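Local coordinates for serine rich repeat protein-1 (Srr-1) (PDB 4RMB) that serves as the keratin 4-binding part of a Streptococcus agalactiae surface adhesin, probably helping the bacterium attach to host cells, at residues Y35-S40 with T125-N130; K56-N61 with V110-I115; K117-L122 with Y139-I144. All coordinates share one frame; numbering follows the deposited sequence.

The three contacts lie in the two facing antiparallel sheets of a variant DEv-IgG domain. Contacts 1 and 3 belong to one sheet and share strand 120-127, which pairs with strand 35-40 in contact 1 and with strand 134-143 in contact 3; their centres are about 20 Å apart. Contact 2 lies in the other sheet, its centre about 15 Å from that of contact 1. Ile38 crosses the gap between the sheets, its CD1 packing 3.9 Å from CG1 of Val111. Ile115 CD1 likewise reaches Leu122 CD1 at 4.2 Å, joining contacts 2 and 3. Contacts 1 and 3 also touch the second subunit, and at contact 3 the sheet continues into it.

Contact 1: residues Y35-S40 with T125-N130; sequences YTIIGS and TVSDIN
Tyr35 and Ser127 form an antiparallel hydrogen-bonded pair, with Tyr35 N 2.7 Å from Ser127 O and Ser127 N 2.8 Å from Tyr35 O. Two residues along, at Ile37 and Thr125, side chains join the pairing. Ile37 N donates to the hydroxyl OG1 of Thr125 at 3.0 Å, while Thr125 N makes only a weak bond to Ile37 O. The carbonyl oxygen of Thr125 is taken instead by Thr36 OG1, 2.9 Å away in the carbonyl plane. Thr125 OG1 sits between its own backbone N and carbonyl carbon (chi1 71°), where it can accept from Ile37 and donate to Ser127 OG, which in turn donates a hydrogen bond to Asp128 O. Beyond this chain of bonds, Ile129 lies alongside Tyr35 and sets its CB over one ring face, 3.9 Å from the centroid, while its CD1 reaches the phenol oxygen. In the second shell, Trp98 NE1 bonds to Thr36 OG1, and Thr132 and Tyr133 hold Asp128 OD1 through their backbone amides. The chain of hydroxyls thus ties strand 35-40 to the turn that follows strand 120-127, with bonds the backbones alone do not supply.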
# COMPACT_ATOMS: atom_id res chain seq x y z
N TYR B 35 -8.96 13.73 12.55
CA TYR B 35 -7.51 13.74 12.69
C TYR B 35 -6.92 12.62 11.88
O TYR B 35 -7.61 11.66 11.51
CB TYR B 35 -7.10 13.46 14.14
CG TYR B 35 -7.07 14.62 15.09
CD1 TYR B 35 -8.24 15.16 15.61
CD2 TYR B 35 -5.85 15.17 15.50
CE1 TYR B 35 -8.20 16.21 16.52
CE2 TYR B 35 -5.80 16.22 16.40
CZ TYR B 35 -6.98 16.73 16.91
OH TYR B 35 -6.91 17.75 17.83
N THR B 36 -5.63 12.73 11.59
CA THR B 36 -4.92 11.64 10.94
C THR B 36 -3.72 11.38 11.82
O THR B 36 -2.96 12.29 12.14
CB THR B 36 -4.46 11.96 9.51
OG1 THR B 36 -5.56 11.76 8.61
CG2 THR B 36 -3.30 11.04 9.09
N ILE B 37 -3.58 10.13 12.24
CA ILE B 37 -2.45 9.74 13.07
C ILE B 37 -1.67 8.73 12.24
O ILE B 37 -2.24 7.83 11.64
CB ILE B 37 -2.93 9.09 14.38
CG1 ILE B 37 -3.68 10.13 15.22
CG2 ILE B 37 -1.75 8.51 15.14
CD1 ILE B 37 -4.27 9.60 16.49
N ILE B 38 -0.35 8.92 12.21
CA ILE B 38 0.54 8.04 11.46
C ILE B 38 1.57 7.49 12.44
O ILE B 38 2.23 8.25 13.15
CB ILE B 38 1.24 8.83 10.33
CG1 ILE B 38 0.22 9.19 9.25
CG2 ILE B 38 2.41 8.02 9.76
CD1 ILE B 38 0.67 10.28 8.31
N GLY B 39 1.70 6.17 12.48
CA GLY B 39 2.65 5.55 13.40
C GLY B 39 3.07 4.18 12.90
O GLY B 39 2.87 3.86 11.74
N SER B 40 3.66 3.37 13.77
CA SER B 40 4.07 2.04 13.36
C SER B 40 3.55 0.98 14.32
O SER B 40 2.91 1.29 15.32
CB SER B 40 5.60 1.96 13.25
OG SER B 40 6.22 2.42 14.43
N THR B 125 -4.47 6.84 10.00
CA THR B 125 -5.88 6.82 10.35
C THR B 125 -6.58 8.08 9.87
O THR B 125 -5.96 9.05 9.46
CB THR B 125 -6.13 6.82 11.88
OG1 THR B 125 -5.79 8.11 12.41
CG2 THR B 125 -5.30 5.75 12.59
N VAL B 126 -7.91 8.01 9.90
CA VAL B 126 -8.75 9.18 9.69
C VAL B 126 -9.62 8.83 10.88
O VAL B 126 -10.46 7.94 10.82
CB VAL B 126 -9.58 9.15 8.40
CG1 VAL B 126 -10.60 10.29 8.45
CG2 VAL B 126 -8.66 9.39 7.21
N SER B 127 -9.37 9.50 12.00
CA SER B 127 -10.07 9.19 13.23
C SER B 127 -10.19 10.38 14.14
O SER B 127 -9.85 11.50 13.77
CB SER B 127 -9.27 8.14 14.00
OG SER B 127 -7.96 8.62 14.28
N ASP B 128 -10.69 10.12 15.35
CA ASP B 128 -10.78 11.15 16.35
C ASP B 128 -9.37 11.22 16.92
O ASP B 128 -8.53 10.35 16.65
CB ASP B 128 -11.77 10.75 17.45
CG ASP B 128 -11.32 9.53 18.22
OD1 ASP B 128 -11.07 8.48 17.59
OD2 ASP B 128 -11.22 9.60 19.46
N ILE B 129 -9.10 12.24 17.72
CA ILE B 129 -7.78 12.43 18.29
C ILE B 129 -7.25 11.21 19.05
O ILE B 129 -6.05 10.93 19.02
CB ILE B 129 -7.80 13.66 19.23
CG1 ILE B 129 -6.38 14.08 19.58
CG2 ILE B 129 -8.63 13.36 20.47
CD1 ILE B 129 -6.31 15.40 20.34
N ASN B 130 -8.13 10.45 19.70
CA ASN B 130 -7.71 9.29 20.48
C ASN B 130 -7.76 7.94 19.79
O ASN B 130 -7.58 6.90 20.44
CB ASN B 130 -8.50 9.22 21.79
CG ASN B 130 -8.18 10.37 22.73
OD1 ASN B 130 -7.06 10.88 22.73
ND2 ASN B 130 -9.15 10.78 23.53

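Contact 2: residues K56-N61 with V110-I115; sequences KILKTN and VVLVKI
Lys56 and Leu112 are joined by a pair of backbone hydrogen bonds, of which Leu112 N to Lys56 O is the shorter at 2.8 Å and is almost perfectly straight, with 179° at the hydrogen. The return bond, from Lys56 N to Leu112 O, measures 3.0 Å. Two residues on, Leu58 and Val110 repeat the pattern: Leu58 N donates to Val110 O and Val110 N to Leu58 O. Between these two hydrogen-bonded pairs, Ile57 and Val111 form a non-hydrogen-bonded pair whose alpha carbons stand 4.6 Å apart. Here the Ile57 CA approaches Val110 O and the Val111 CA approaches Lys56 O in weak CA-H...O contacts.

This is a regular antiparallel ladder inside one sheet of the Ig-like sandwich. Strand 108-116 is flanked by 54-60 and by 11-18, with Val111 and Val113 hydrogen-bonded through the backbone to Thr16 and Tyr14. On the far edge of strand 54-60, Ile57 bonds to Val81 through the backbone, and Ile57 N also bonds to Thr82 OG1.

The side chains sort onto two faces. Ile57 and Val111 turn to the facing sheet, where both meet Ile96; between themselves they touch lightly, CG2 to CG2 at 4.4 Å. Lys56, Leu58, Val110 and Leu112 occupy the other face. There Leu112 CD1 is the meeting point: Leu58 CD1 reaches it aslant at 4.1 Å, and the lysine lies alongside, its CE 3.8 Å away. The aliphatic chain of Lys56 starts out extended and bends at chi3 (73°), carrying CE across to the leucine methyl before the ammonium group leads away. Ile15 of strand 11-18 packs against Val110 and Leu112 on this face, and Tyr73 against Leu58.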
# COMPACT_ATOMS: atom_id res chain seq x y z
N LYS B 56 5.09 16.76 4.40
CA LYS B 56 4.43 17.75 3.57
C LYS B 56 2.95 17.41 3.49
O LYS B 56 2.59 16.23 3.39
CB LYS B 56 5.02 17.81 2.15
CG LYS B 56 4.36 18.90 1.30
CD LYS B 56 5.24 19.37 0.15
CE LYS B 56 5.32 18.34 -0.96
NZ LYS B 56 6.18 18.83 -2.08
N ILE B 57 2.11 18.43 3.55
CA ILE B 57 0.67 18.21 3.48
C ILE B 57 0.10 19.02 2.33
O ILE B 57 0.37 20.21 2.21
CB ILE B 57 -0.02 18.63 4.79
CG1 ILE B 57 0.66 17.94 5.98
CG2 ILE B 57 -1.50 18.27 4.74
CD1 ILE B 57 0.14 18.38 7.33
N LEU B 58 -0.69 18.36 1.49
CA LEU B 58 -1.29 19.00 0.32
C LEU B 58 -2.81 18.88 0.33
O LEU B 58 -3.36 17.91 0.85
CB LEU B 58 -0.75 18.35 -0.95
CG LEU B 58 0.77 18.26 -1.04
CD1 LEU B 58 1.17 17.31 -2.15
CD2 LEU B 58 1.35 19.65 -1.28
N LYS B 59 -3.48 19.88 -0.24
CA LYS B 59 -4.93 19.90 -0.33
C LYS B 59 -5.30 19.89 -1.81
O LYS B 59 -4.63 20.53 -2.62
CB LYS B 59 -5.50 21.16 0.33
CG LYS B 59 -7.01 21.31 0.18
CD LYS B 59 -7.51 22.57 0.88
CE LYS B 59 -9.00 22.78 0.66
NZ LYS B 59 -9.32 22.90 -0.79
N THR B 60 -6.36 19.17 -2.17
CA THR B 60 -6.80 19.09 -3.56
C THR B 60 -8.16 18.41 -3.68
O THR B 60 -8.82 18.15 -2.68
CB THR B 60 -5.79 18.29 -4.41
OG1 THR B 60 -6.16 18.36 -5.80
CG2 THR B 60 -5.76 16.83 -3.98
N ASN B 61 -8.58 18.13 -4.92
CA ASN B 61 -9.85 17.47 -5.15
C ASN B 61 -9.64 15.97 -5.25
O ASN B 61 -8.69 15.50 -5.87
CB ASN B 61 -10.51 17.99 -6.44
CG ASN B 61 -10.89 19.45 -6.36
OD1 ASN B 61 -11.30 19.94 -5.30
ND2 ASN B 61 -10.78 20.16 -7.48
N VAL B 110 -3.28 15.03 1.00
CA VAL B 110 -2.26 14.02 0.79
C VAL B 110 -1.16 14.34 1.77
O VAL B 110 -0.65 15.46 1.80
CB VAL B 110 -1.67 14.06 -0.64
CG1 VAL B 110 -0.59 13.00 -0.77
CG2 VAL B 110 -2.77 13.83 -1.66
N VAL B 111 -0.80 13.37 2.60
CA VAL B 111 0.26 13.58 3.56
C VAL B 111 1.45 12.78 3.10
O VAL B 111 1.36 11.58 2.89
CB VAL B 111 -0.14 13.13 4.97
CG1 VAL B 111 1.02 13.36 5.93
CG2 VAL B 111 -1.37 13.91 5.44
N LEU B 112 2.57 13.47 2.92
CA LEU B 112 3.79 12.81 2.47
C LEU B 112 4.78 12.76 3.62
O LEU B 112 5.16 13.80 4.16
CB LEU B 112 4.39 13.59 1.30
CG LEU B 112 3.50 13.79 0.07
CD1 LEU B 112 4.17 14.77 -0.88
CD2 LEU B 112 3.25 12.45 -0.61
N VAL B 113 5.19 11.56 3.99
CA VAL B 113 6.15 11.38 5.07
C VAL B 113 7.39 10.70 4.50
O VAL B 113 7.38 9.49 4.25
CB VAL B 113 5.55 10.51 6.21
CG1 VAL B 113 6.56 10.34 7.34
CG2 VAL B 113 4.29 11.17 6.75
N LYS B 114 8.44 11.48 4.28
CA LYS B 114 9.68 10.94 3.72
C LYS B 114 10.63 10.53 4.83
O LYS B 114 11.01 11.35 5.67
CB LYS B 114 10.35 11.98 2.81
CG LYS B 114 11.65 11.51 2.17
CD LYS B 114 12.36 12.65 1.45
CE LYS B 114 11.69 13.01 0.14
NZ LYS B 114 11.97 12.01 -0.94
N ILE B 115 11.01 9.26 4.83
CA ILE B 115 11.89 8.74 5.86
C ILE B 115 12.99 7.87 5.29
O ILE B 115 12.95 7.47 4.12
CB ILE B 115 11.10 7.89 6.88
CG1 ILE B 115 10.37 6.77 6.13
CG2 ILE B 115 10.12 8.76 7.65
CD1 ILE B 115 9.65 5.79 7.04

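Contact 3: residues K117-L122 with Y139-I144; sequences KQSGVL and YGHTNI
Within the hairpin of strands 120-127 and 134-143, Leu122 and Tyr139 exchange two backbone hydrogen bonds, each 2.8 Å long, Leu122 N to Tyr139 O and Tyr139 N to Leu122 O. Toward the open end the pairing slackens: Gly120 N reaches His141 O at 3.0 Å, but the return bond from His141 N to Gly120 O is weak. Between these pairs the strands draw unusually close, with Val121 CA 4.0 Å from Gly140 CA, an approach possible because Gly140 has no side chain to strike Gly120 O or Val121 CA. Within the chain, strand 134-143 is outermost in its sheet, but Tyr139 to Thr142 pair antiparallel with a strand of the second subunit, consistent with beta-sheet complementation. With chi1 at 59°, CG of His141 is tucked in over its own backbone, bringing CE1 to 3.2 Å from Gln118 O. A water bridges its ND1, 2.6 Å away, to Ser119 OG, and NE2 bonds to Glu12, fixing the ring's rotation from both nitrogens. Glu12 also receives the backbone N of Gln118, while Tyr137 of the second subunit meets the histidine ring with the planes inclined at about 45°.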
# COMPACT_ATOMS: atom_id res chain seq x y z
N LYS B 117 14.92 4.73 4.23
CA LYS B 117 14.40 3.42 3.84
C LYS B 117 14.45 2.45 5.02
O LYS B 117 15.52 2.12 5.51
CB LYS B 117 15.21 2.87 2.67
CG LYS B 117 15.02 3.62 1.36
CD LYS B 117 15.81 2.99 0.22
CE LYS B 117 15.62 3.75 -1.08
NZ LYS B 117 16.45 3.19 -2.20
N GLN B 118 13.28 1.99 5.46
CA GLN B 118 13.20 1.07 6.58
C GLN B 118 12.19 -0.04 6.34
O GLN B 118 11.25 0.11 5.56
CB GLN B 118 12.77 1.80 7.85
CG GLN B 118 13.74 2.85 8.36
CD GLN B 118 13.16 3.65 9.50
OE1 GLN B 118 12.98 3.14 10.61
NE2 GLN B 118 12.85 4.91 9.23
N SER B 119 12.39 -1.16 7.02
CA SER B 119 11.47 -2.28 6.94
C SER B 119 10.54 -2.07 8.13
O SER B 119 10.90 -1.40 9.10
CB SER B 119 12.21 -3.62 7.09
OG SER B 119 12.91 -3.94 5.90
N GLY B 120 9.34 -2.64 8.06
CA GLY B 120 8.41 -2.48 9.15
C GLY B 120 7.04 -2.13 8.60
O GLY B 120 6.84 -2.06 7.39
N VAL B 121 6.09 -1.90 9.50
CA VAL B 121 4.74 -1.57 9.09
C VAL B 121 4.28 -0.25 9.68
O VAL B 121 4.36 -0.03 10.89
CB VAL B 121 3.74 -2.67 9.50
CG1 VAL B 121 2.34 -2.33 9.01
CG2 VAL B 121 4.19 -4.02 8.93
N LEU B 122 3.81 0.63 8.81
CA LEU B 122 3.31 1.92 9.26
C LEU B 122 1.79 1.88 9.16
O LEU B 122 1.23 1.03 8.47
CB LEU B 122 3.85 3.03 8.35
CG LEU B 122 5.36 3.24 8.43
CD1 LEU B 122 5.83 4.17 7.32
CD2 LEU B 122 5.70 3.82 9.80
N TYR B 139 0.50 -0.50 6.26
CA TYR B 139 1.27 -0.84 5.07
C TYR B 139 2.73 -1.00 5.42
O TYR B 139 3.30 -0.21 6.17
CB TYR B 139 1.12 0.26 4.02
CG TYR B 139 1.69 -0.07 2.66
CD1 TYR B 139 3.07 -0.20 2.46
CD2 TYR B 139 0.85 -0.25 1.56
CE1 TYR B 139 3.59 -0.51 1.20
CE2 TYR B 139 1.36 -0.57 0.30
CZ TYR B 139 2.73 -0.70 0.13
OH TYR B 139 3.22 -1.02 -1.11
N GLY B 140 3.37 -2.03 4.87
CA GLY B 140 4.77 -2.20 5.18
C GLY B 140 5.41 -3.28 4.35
O GLY B 140 4.75 -3.97 3.58
N HIS B 141 6.73 -3.40 4.49
CA HIS B 141 7.46 -4.43 3.77
C HIS B 141 8.63 -4.87 4.63
O HIS B 141 9.06 -4.16 5.53
CB HIS B 141 7.94 -3.92 2.39
CG HIS B 141 8.83 -2.71 2.43
ND1 HIS B 141 10.08 -2.72 3.02
CD2 HIS B 141 8.66 -1.48 1.90
CE1 HIS B 141 10.64 -1.54 2.85
NE2 HIS B 141 9.81 -0.77 2.17
N THR B 142 9.13 -6.07 4.36
CA THR B 142 10.25 -6.58 5.13
C THR B 142 11.03 -7.55 4.28
O THR B 142 10.49 -8.14 3.35
CB THR B 142 9.76 -7.29 6.40
OG1 THR B 142 10.90 -7.67 7.20
CG2 THR B 142 8.96 -8.54 6.05
N ASN B 143 12.32 -7.68 4.60
CA ASN B 143 13.22 -8.61 3.92
C ASN B 143 13.00 -9.92 4.67
O ASN B 143 13.30 -10.01 5.85
CB ASN B 143 14.67 -8.14 4.10
CG ASN B 143 15.67 -9.05 3.41
OD1 ASN B 143 15.48 -10.26 3.34
ND2 ASN B 143 16.75 -8.46 2.91
N ILE B 144 12.48 -10.93 3.98
CA ILE B 144 12.17 -12.19 4.64
C ILE B 144 13.33 -12.89 5.33
O ILE B 144 13.22 -13.26 6.50
CB ILE B 144 11.48 -13.16 3.65
CG1 ILE B 144 10.23 -12.48 3.07
CG2 ILE B 144 11.10 -14.45 4.37
CD1 ILE B 144 9.50 -13.30 2.00
O HOH W 1 12.09 -4.37 3.39